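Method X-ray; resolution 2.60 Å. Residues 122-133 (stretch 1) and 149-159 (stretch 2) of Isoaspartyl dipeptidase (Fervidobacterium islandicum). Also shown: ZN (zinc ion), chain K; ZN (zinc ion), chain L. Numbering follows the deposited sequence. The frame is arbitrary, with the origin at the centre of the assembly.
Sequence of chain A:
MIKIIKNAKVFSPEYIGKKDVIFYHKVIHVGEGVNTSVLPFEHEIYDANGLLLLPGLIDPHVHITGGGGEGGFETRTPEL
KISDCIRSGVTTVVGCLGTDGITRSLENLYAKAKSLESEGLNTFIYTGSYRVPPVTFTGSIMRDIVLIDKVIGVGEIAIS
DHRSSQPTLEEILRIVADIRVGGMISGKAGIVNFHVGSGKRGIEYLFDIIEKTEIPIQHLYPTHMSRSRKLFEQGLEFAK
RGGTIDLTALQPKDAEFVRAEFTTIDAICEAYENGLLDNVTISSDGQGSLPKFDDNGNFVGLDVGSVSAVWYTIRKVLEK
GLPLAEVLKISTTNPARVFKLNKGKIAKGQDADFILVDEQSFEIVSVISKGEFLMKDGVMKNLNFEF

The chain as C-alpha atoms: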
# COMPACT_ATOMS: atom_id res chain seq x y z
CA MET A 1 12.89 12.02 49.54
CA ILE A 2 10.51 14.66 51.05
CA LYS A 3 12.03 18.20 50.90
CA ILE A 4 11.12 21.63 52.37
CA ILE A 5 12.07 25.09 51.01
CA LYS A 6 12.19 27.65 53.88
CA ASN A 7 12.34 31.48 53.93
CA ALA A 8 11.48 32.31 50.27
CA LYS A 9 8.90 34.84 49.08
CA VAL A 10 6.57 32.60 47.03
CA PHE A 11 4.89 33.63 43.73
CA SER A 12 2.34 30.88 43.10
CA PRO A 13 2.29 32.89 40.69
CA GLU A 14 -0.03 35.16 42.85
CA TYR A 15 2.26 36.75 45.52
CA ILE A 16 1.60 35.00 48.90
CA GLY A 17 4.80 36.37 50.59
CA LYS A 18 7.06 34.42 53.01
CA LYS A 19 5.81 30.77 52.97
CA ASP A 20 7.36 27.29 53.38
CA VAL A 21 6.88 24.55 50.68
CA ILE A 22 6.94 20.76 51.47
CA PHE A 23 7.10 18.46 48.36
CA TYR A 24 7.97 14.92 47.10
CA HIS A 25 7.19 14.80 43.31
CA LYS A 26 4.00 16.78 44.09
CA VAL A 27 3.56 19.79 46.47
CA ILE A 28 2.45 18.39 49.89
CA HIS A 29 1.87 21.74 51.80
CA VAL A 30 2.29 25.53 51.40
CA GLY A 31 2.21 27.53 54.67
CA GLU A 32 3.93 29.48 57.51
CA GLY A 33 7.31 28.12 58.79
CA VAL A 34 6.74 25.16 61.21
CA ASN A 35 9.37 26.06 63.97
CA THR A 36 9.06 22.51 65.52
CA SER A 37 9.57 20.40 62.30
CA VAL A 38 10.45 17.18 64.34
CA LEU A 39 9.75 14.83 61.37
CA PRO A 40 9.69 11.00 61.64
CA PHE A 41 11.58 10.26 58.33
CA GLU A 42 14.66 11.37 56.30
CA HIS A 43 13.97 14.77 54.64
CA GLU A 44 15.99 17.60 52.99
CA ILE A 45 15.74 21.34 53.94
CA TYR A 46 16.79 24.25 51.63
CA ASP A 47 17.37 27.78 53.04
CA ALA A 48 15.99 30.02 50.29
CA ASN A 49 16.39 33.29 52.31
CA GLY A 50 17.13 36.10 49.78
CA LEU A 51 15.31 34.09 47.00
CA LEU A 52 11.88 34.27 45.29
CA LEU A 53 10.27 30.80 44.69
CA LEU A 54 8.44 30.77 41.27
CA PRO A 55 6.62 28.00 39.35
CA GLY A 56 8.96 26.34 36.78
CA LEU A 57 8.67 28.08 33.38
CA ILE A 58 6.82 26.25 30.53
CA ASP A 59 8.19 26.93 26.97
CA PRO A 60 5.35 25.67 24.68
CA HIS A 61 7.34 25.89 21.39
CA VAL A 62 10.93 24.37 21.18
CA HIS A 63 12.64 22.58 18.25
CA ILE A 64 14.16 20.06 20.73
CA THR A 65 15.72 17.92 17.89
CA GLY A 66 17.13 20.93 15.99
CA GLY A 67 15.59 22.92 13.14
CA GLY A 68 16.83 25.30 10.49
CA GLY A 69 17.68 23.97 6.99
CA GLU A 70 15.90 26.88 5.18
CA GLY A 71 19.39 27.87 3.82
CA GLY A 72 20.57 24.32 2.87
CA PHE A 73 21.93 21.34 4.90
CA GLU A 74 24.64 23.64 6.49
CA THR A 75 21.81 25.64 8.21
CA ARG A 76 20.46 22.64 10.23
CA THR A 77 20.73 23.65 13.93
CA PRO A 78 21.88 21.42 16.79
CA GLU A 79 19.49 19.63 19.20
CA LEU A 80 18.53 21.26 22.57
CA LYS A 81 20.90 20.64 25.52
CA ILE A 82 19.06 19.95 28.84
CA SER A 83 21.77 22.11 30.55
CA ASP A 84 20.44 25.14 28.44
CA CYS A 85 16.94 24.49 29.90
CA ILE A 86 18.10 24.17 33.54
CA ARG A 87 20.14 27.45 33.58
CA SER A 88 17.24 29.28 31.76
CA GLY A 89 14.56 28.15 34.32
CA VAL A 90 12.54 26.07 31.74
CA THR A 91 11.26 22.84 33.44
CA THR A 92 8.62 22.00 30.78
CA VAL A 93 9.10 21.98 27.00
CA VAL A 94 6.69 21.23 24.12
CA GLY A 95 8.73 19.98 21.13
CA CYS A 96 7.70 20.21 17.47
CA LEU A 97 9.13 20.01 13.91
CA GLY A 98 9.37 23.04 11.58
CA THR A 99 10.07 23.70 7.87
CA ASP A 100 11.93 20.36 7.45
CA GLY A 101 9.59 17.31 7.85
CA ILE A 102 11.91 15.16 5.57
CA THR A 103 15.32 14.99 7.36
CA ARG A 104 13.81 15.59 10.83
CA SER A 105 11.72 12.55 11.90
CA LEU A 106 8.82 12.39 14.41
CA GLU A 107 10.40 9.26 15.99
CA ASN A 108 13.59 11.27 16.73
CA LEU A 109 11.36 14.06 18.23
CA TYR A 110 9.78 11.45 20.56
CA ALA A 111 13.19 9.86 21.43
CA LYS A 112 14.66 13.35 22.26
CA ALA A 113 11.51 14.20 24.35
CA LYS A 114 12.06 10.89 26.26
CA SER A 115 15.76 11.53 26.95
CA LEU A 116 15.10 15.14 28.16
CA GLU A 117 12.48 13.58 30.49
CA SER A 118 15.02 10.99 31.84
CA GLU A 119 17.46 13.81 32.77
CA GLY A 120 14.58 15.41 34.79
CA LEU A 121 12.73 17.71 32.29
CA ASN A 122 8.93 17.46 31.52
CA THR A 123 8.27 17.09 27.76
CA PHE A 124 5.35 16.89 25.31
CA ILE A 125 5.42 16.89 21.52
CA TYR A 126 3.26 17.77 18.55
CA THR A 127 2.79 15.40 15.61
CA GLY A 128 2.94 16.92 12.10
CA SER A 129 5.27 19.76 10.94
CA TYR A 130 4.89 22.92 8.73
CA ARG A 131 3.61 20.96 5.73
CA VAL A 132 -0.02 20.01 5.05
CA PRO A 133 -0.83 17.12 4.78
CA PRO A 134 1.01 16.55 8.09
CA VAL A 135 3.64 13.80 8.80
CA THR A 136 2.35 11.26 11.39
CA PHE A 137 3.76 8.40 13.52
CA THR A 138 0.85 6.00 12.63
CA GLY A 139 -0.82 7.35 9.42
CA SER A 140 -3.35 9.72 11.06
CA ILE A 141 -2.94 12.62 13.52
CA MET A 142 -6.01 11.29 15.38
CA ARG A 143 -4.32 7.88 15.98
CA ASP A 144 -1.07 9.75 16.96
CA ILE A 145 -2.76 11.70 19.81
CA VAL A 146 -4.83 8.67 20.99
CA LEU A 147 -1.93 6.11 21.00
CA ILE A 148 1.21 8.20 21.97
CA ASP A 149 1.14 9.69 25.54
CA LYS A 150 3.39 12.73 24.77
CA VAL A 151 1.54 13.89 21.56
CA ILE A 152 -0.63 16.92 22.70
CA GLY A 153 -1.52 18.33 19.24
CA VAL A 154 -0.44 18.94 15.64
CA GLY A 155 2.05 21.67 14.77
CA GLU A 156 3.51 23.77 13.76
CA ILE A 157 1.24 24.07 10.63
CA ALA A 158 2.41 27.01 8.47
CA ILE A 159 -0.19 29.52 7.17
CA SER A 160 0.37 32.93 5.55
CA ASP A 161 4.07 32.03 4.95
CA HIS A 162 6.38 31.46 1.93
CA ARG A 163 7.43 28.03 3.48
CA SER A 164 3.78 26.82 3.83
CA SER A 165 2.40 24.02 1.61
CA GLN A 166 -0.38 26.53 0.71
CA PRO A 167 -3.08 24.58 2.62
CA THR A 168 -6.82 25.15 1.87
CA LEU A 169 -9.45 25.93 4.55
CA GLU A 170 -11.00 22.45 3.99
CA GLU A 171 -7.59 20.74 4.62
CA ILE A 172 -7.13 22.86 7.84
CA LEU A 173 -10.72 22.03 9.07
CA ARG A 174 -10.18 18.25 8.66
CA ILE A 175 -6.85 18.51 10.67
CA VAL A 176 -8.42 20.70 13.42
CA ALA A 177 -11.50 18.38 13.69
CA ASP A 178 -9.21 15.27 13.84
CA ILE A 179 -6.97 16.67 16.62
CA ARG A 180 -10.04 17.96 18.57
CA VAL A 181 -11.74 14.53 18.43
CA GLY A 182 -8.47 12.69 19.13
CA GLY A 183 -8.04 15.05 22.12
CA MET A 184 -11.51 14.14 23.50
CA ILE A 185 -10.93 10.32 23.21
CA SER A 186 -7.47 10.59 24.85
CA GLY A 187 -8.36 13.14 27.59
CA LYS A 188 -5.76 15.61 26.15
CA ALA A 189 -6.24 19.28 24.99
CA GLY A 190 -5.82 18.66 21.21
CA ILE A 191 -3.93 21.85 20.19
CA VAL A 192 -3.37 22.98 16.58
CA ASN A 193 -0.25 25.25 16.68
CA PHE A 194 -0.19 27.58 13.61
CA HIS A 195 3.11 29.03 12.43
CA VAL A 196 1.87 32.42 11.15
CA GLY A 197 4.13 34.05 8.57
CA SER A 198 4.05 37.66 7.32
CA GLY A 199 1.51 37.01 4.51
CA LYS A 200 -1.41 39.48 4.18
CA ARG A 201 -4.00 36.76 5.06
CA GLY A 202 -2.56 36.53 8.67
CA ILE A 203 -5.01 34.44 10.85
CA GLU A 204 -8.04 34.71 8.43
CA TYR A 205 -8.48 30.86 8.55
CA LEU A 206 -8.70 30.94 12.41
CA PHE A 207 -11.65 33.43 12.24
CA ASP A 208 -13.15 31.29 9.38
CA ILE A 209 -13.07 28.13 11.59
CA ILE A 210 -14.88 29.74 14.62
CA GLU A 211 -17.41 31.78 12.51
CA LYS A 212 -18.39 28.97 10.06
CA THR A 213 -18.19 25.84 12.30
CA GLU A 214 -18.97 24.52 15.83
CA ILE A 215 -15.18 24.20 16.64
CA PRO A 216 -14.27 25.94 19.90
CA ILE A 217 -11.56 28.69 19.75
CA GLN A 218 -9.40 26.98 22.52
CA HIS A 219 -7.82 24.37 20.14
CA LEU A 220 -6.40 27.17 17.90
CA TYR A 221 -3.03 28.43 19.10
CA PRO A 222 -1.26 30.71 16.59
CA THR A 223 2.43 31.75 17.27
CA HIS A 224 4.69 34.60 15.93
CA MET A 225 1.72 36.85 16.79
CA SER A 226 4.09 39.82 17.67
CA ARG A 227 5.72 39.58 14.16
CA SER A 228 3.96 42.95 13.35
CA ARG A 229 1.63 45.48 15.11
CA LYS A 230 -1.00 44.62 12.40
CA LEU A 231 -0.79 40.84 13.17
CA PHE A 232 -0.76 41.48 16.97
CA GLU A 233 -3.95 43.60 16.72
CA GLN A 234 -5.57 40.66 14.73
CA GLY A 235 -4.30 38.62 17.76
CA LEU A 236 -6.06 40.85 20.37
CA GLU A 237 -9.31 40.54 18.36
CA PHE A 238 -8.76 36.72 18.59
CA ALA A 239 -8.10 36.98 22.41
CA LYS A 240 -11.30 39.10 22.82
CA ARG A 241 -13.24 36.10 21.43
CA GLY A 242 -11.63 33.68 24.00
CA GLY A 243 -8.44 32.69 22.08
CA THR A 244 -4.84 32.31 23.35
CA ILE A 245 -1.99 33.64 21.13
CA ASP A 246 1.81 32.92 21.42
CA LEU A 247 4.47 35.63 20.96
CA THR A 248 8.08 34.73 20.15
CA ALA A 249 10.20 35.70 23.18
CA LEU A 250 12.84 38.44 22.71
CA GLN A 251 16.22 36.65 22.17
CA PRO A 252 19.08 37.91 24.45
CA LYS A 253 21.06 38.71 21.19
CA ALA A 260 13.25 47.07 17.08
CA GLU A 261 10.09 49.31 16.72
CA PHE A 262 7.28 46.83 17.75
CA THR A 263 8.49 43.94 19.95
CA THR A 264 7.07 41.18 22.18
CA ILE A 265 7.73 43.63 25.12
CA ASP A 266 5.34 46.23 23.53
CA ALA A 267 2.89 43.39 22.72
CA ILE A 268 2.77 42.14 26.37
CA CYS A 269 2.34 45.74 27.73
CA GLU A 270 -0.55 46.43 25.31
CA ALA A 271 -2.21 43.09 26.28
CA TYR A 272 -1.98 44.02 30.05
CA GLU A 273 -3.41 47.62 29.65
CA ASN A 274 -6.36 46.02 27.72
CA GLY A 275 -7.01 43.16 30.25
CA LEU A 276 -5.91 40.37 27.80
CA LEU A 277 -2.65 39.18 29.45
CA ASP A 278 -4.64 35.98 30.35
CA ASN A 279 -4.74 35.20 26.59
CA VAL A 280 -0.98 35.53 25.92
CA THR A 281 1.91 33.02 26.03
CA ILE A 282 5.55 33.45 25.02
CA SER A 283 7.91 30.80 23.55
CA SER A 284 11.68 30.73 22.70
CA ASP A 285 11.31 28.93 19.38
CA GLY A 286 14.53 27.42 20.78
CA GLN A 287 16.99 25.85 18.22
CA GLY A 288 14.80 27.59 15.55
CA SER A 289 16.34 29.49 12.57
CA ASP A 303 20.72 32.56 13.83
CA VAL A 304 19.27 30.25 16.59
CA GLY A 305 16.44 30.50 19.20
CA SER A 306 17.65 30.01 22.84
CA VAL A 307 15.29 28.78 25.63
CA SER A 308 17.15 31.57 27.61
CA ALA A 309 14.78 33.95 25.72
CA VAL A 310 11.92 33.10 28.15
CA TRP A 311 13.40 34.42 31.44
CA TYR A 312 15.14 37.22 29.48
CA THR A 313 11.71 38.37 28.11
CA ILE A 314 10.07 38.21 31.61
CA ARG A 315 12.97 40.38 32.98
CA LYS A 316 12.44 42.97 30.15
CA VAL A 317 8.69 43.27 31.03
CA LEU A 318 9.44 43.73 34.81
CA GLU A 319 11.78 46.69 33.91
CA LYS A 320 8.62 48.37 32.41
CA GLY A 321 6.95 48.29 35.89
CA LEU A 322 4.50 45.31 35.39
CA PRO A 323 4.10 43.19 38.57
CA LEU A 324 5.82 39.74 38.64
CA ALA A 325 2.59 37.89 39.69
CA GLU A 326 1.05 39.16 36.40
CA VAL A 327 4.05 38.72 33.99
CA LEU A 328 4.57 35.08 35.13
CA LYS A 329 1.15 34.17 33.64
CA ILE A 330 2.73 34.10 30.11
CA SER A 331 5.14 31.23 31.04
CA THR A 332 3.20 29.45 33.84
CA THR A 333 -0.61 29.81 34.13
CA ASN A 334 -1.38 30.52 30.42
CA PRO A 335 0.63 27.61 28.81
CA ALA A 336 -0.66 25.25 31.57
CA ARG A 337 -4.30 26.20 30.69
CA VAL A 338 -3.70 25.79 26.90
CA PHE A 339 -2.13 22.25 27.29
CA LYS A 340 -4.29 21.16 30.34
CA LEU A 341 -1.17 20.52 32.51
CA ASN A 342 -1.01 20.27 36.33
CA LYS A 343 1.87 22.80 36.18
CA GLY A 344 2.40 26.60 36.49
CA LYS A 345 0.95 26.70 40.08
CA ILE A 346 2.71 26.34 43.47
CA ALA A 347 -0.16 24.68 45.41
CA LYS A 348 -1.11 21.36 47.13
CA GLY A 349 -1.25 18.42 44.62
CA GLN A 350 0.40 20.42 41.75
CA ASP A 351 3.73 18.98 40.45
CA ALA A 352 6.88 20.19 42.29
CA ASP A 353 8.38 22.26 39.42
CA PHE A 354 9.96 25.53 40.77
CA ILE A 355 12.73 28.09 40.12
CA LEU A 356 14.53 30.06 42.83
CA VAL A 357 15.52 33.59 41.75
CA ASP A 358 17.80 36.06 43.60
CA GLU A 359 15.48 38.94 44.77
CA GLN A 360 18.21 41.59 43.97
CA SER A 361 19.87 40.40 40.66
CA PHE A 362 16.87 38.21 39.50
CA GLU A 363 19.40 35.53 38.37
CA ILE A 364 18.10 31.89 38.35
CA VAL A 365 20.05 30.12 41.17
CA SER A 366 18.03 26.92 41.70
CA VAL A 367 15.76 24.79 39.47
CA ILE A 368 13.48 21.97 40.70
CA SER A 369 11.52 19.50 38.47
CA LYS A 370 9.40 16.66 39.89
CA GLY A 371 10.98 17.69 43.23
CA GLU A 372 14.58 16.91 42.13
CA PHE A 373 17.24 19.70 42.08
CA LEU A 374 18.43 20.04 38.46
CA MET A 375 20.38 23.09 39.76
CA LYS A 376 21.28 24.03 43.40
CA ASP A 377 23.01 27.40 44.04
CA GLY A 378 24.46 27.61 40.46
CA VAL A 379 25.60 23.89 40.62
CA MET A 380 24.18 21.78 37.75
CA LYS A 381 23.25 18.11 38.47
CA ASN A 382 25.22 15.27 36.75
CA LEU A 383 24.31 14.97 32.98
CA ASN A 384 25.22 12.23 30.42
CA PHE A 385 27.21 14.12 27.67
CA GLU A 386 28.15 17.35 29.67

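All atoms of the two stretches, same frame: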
# COMPACT_ATOMS: atom_id res chain seq x y z
N ASN A 122 10.32 17.89 31.85
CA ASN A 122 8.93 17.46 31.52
C ASN A 122 8.74 17.85 30.07
O ASN A 122 9.09 19.04 29.73
CB ASN A 122 7.86 18.20 32.34
CG ASN A 122 8.12 18.16 33.83
OD1 ASN A 122 7.70 17.23 34.52
ND2 ASN A 122 8.83 19.16 34.31
N THR A 123 8.28 16.91 29.24
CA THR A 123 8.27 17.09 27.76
C THR A 123 6.95 16.60 27.18
O THR A 123 6.44 15.56 27.64
CB THR A 123 9.39 16.30 27.10
OG1 THR A 123 9.17 14.91 27.38
CG2 THR A 123 10.73 16.71 27.64
N PHE A 124 6.49 17.29 26.15
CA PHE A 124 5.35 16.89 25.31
C PHE A 124 5.74 17.24 23.89
O PHE A 124 6.66 18.05 23.69
CB PHE A 124 4.05 17.58 25.75
CG PHE A 124 3.78 17.42 27.22
CD1 PHE A 124 4.34 18.29 28.13
CD2 PHE A 124 3.06 16.34 27.70
CE1 PHE A 124 4.20 18.08 29.49
CE2 PHE A 124 2.83 16.18 29.05
CZ PHE A 124 3.42 17.03 29.95
N ILE A 125 5.07 16.63 22.93
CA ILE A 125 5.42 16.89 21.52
C ILE A 125 4.12 17.14 20.77
O ILE A 125 3.08 16.70 21.23
CB ILE A 125 6.26 15.73 20.95
CG1 ILE A 125 5.48 14.43 20.86
CG2 ILE A 125 7.52 15.53 21.79
CD1 ILE A 125 6.17 13.38 20.06
N TYR A 126 4.23 17.81 19.65
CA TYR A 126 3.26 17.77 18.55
C TYR A 126 3.64 16.65 17.58
O TYR A 126 4.81 16.30 17.45
CB TYR A 126 3.31 19.10 17.81
CG TYR A 126 2.92 20.31 18.61
CD1 TYR A 126 1.60 20.70 18.69
CD2 TYR A 126 3.86 21.12 19.22
CE1 TYR A 126 1.23 21.85 19.36
CE2 TYR A 126 3.51 22.27 19.89
CZ TYR A 126 2.19 22.64 19.96
OH TYR A 126 1.79 23.76 20.59
N THR A 127 2.64 16.16 16.86
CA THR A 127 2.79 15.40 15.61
C THR A 127 2.70 16.42 14.49
O THR A 127 2.49 17.60 14.79
CB THR A 127 1.78 14.27 15.50
OG1 THR A 127 2.16 13.70 14.25
CG2 THR A 127 0.33 14.70 15.45
N GLY A 128 2.89 15.99 13.25
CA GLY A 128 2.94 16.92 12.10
C GLY A 128 4.19 17.77 12.08
O GLY A 128 5.12 17.50 12.86
N SER A 129 4.18 18.78 11.21
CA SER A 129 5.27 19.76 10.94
C SER A 129 4.61 20.91 10.15
O SER A 129 3.36 20.93 10.10
CB SER A 129 6.43 19.12 10.17
OG SER A 129 6.06 18.77 8.81
N TYR A 130 5.41 21.79 9.53
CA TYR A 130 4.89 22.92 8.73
C TYR A 130 3.91 22.41 7.69
O TYR A 130 2.87 23.01 7.50
CB TYR A 130 5.99 23.66 7.97
CG TYR A 130 6.63 24.84 8.66
CD1 TYR A 130 6.82 24.91 10.03
CD2 TYR A 130 7.12 25.89 7.89
CE1 TYR A 130 7.46 26.00 10.63
CE2 TYR A 130 7.73 26.99 8.46
CZ TYR A 130 7.91 27.04 9.84
OH TYR A 130 8.56 28.14 10.35
N ARG A 131 4.28 21.34 6.98
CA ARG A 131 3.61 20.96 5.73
C ARG A 131 2.25 20.33 6.00
O ARG A 131 2.12 19.53 6.91
CB ARG A 131 4.46 19.97 4.96
CG ARG A 131 3.82 19.55 3.65
CD ARG A 131 4.88 18.92 2.79
NE ARG A 131 4.35 18.58 1.50
CZ ARG A 131 3.64 17.49 1.22
NH1 ARG A 131 3.36 16.61 2.17
NH2 ARG A 131 3.22 17.32 -0.02
N VAL A 132 1.29 20.70 5.18
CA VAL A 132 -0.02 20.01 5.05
C VAL A 132 0.03 19.23 3.73
O VAL A 132 0.44 19.81 2.73
CB VAL A 132 -1.14 21.06 5.07
CG1 VAL A 132 -2.45 20.50 4.58
CG2 VAL A 132 -1.27 21.68 6.45
N PRO A 133 -0.32 17.92 3.67
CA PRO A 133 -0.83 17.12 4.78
C PRO A 133 0.27 16.71 5.77
O PRO A 133 1.40 16.46 5.37
CB PRO A 133 -1.35 15.82 4.10
CG PRO A 133 -0.51 15.65 2.88
CD PRO A 133 -0.16 17.07 2.45
N ASP A 149 1.32 8.85 24.32
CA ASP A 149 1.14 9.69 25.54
C ASP A 149 1.60 11.13 25.27
O ASP A 149 0.78 12.02 25.42
CB ASP A 149 1.74 8.99 26.77
CG ASP A 149 0.69 8.18 27.55
OD1 ASP A 149 -0.47 8.65 27.61
OD2 ASP A 149 1.03 7.08 28.08
N LYS A 150 2.82 11.36 24.80
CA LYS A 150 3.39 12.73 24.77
C LYS A 150 2.75 13.60 23.68
O LYS A 150 2.96 14.82 23.74
CB LYS A 150 4.90 12.67 24.60
CG LYS A 150 5.66 12.29 25.87
CD LYS A 150 7.14 12.55 25.78
CE LYS A 150 7.90 12.00 26.96
NZ LYS A 150 7.54 12.70 28.20
N VAL A 151 2.10 13.05 22.66
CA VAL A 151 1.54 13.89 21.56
C VAL A 151 0.36 14.72 22.12
O VAL A 151 -0.61 14.10 22.64
CB VAL A 151 1.13 13.03 20.36
CG1 VAL A 151 0.36 13.82 19.32
CG2 VAL A 151 2.33 12.36 19.73
N ILE A 152 0.44 16.06 22.10
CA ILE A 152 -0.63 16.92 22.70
C ILE A 152 -1.33 17.74 21.61
O ILE A 152 -2.18 18.56 21.95
CB ILE A 152 -0.10 17.80 23.85
CG1 ILE A 152 1.15 18.61 23.51
CG2 ILE A 152 0.14 16.93 25.06
CD1 ILE A 152 1.10 19.31 22.18
N GLY A 153 -1.02 17.50 20.34
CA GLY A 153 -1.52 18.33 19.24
C GLY A 153 -0.76 18.12 17.95
O GLY A 153 0.04 17.19 17.88
N VAL A 154 -1.10 18.92 16.96
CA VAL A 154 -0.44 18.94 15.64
C VAL A 154 0.14 20.33 15.46
O VAL A 154 -0.48 21.28 15.92
CB VAL A 154 -1.41 18.59 14.50
CG1 VAL A 154 -2.51 19.64 14.39
CG2 VAL A 154 -0.67 18.41 13.17
N GLY A 155 1.31 20.42 14.87
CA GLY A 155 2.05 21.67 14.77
C GLY A 155 3.49 21.42 14.35
O GLY A 155 3.93 20.27 14.39
N GLU A 156 4.17 22.49 13.93
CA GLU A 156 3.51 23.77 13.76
C GLU A 156 3.10 23.91 12.28
O GLU A 156 3.97 23.95 11.42
CB GLU A 156 4.36 24.93 14.28
CG GLU A 156 5.81 24.86 13.89
CD GLU A 156 6.66 26.11 14.10
OE1 GLU A 156 6.14 27.28 14.10
OE2 GLU A 156 7.88 25.89 14.33
N ILE A 157 1.81 23.96 12.00
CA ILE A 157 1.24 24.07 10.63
C ILE A 157 1.46 25.50 10.15
O ILE A 157 1.05 26.41 10.84
CB ILE A 157 -0.24 23.69 10.67
CG1 ILE A 157 -0.38 22.22 11.07
CG2 ILE A 157 -0.92 24.00 9.35
CD1 ILE A 157 -1.82 21.79 11.18
N ALA A 158 2.12 25.68 9.02
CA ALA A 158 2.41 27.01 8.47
C ALA A 158 1.19 27.49 7.69
O ALA A 158 0.67 26.74 6.86
CB ALA A 158 3.64 26.99 7.60
N ILE A 159 0.80 28.73 7.96
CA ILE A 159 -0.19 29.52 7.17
C ILE A 159 0.42 30.89 6.93
O ILE A 159 1.25 31.32 7.75
CB ILE A 159 -1.51 29.60 7.95
CG1 ILE A 159 -1.27 30.11 9.38
CG2 ILE A 159 -2.20 28.24 7.95
CD1 ILE A 159 -2.50 30.59 10.09
ZN ZN K . 7.38 29.01 13.39
ZN ZN L . 9.05 27.16 15.42
O HOH W 1 1.65 24.52 5.51
O HOH W 2 9.76 27.87 12.58

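Backbone hydrogen bonds set the frame. Ile-125 N donates to Lys-150 O (2.9 Å) and Ile-125 O accepts from Ile-152 N (2.9 Å), the parallel pattern in which one residue reaches to both neighbours of its partner, here Val-151. Thr-127 repeats it around Val-154, with Thr-127 N to Gly-153 O at 3.0 Å and Gly-155 N to Thr-127 O at 3.1 Å. Two residues advance on one strand against three on the other, so a beta bulge absorbs the extra residue. Farther along, Ala-158 N donates to Tyr-130 O (3.2 Å), and water 1 donates to the carbonyl oxygens of both residues.

Apolar packing adds to the frame. Ile-125 CG1 meets Val-151 CG2 at 3.9 Å on the sheet face that Thr-127 and Val-154 share. Ile-152 CD1 sits over one face of the Tyr-126 ring, 3.9 Å from its centroid, a CH-pi contact. Glycines keep space free: a CB on Gly-128 would lie 2.7 Å from Val-154 CG2, and its positive phi also favours glycine.

Lys-150 NZ donates to Thr-123 OG1 (2.9 Å) and Thr-123 O (3.1 Å), tying side chain to strand. Glu-156, after a cis peptide bond, bridges the zinc ions, OE1 at 2.2 Å from ZN of chain K and OE2 at 2.0 Å from ZN of chain L; water 2 links OE2 to Tyr-130 OH.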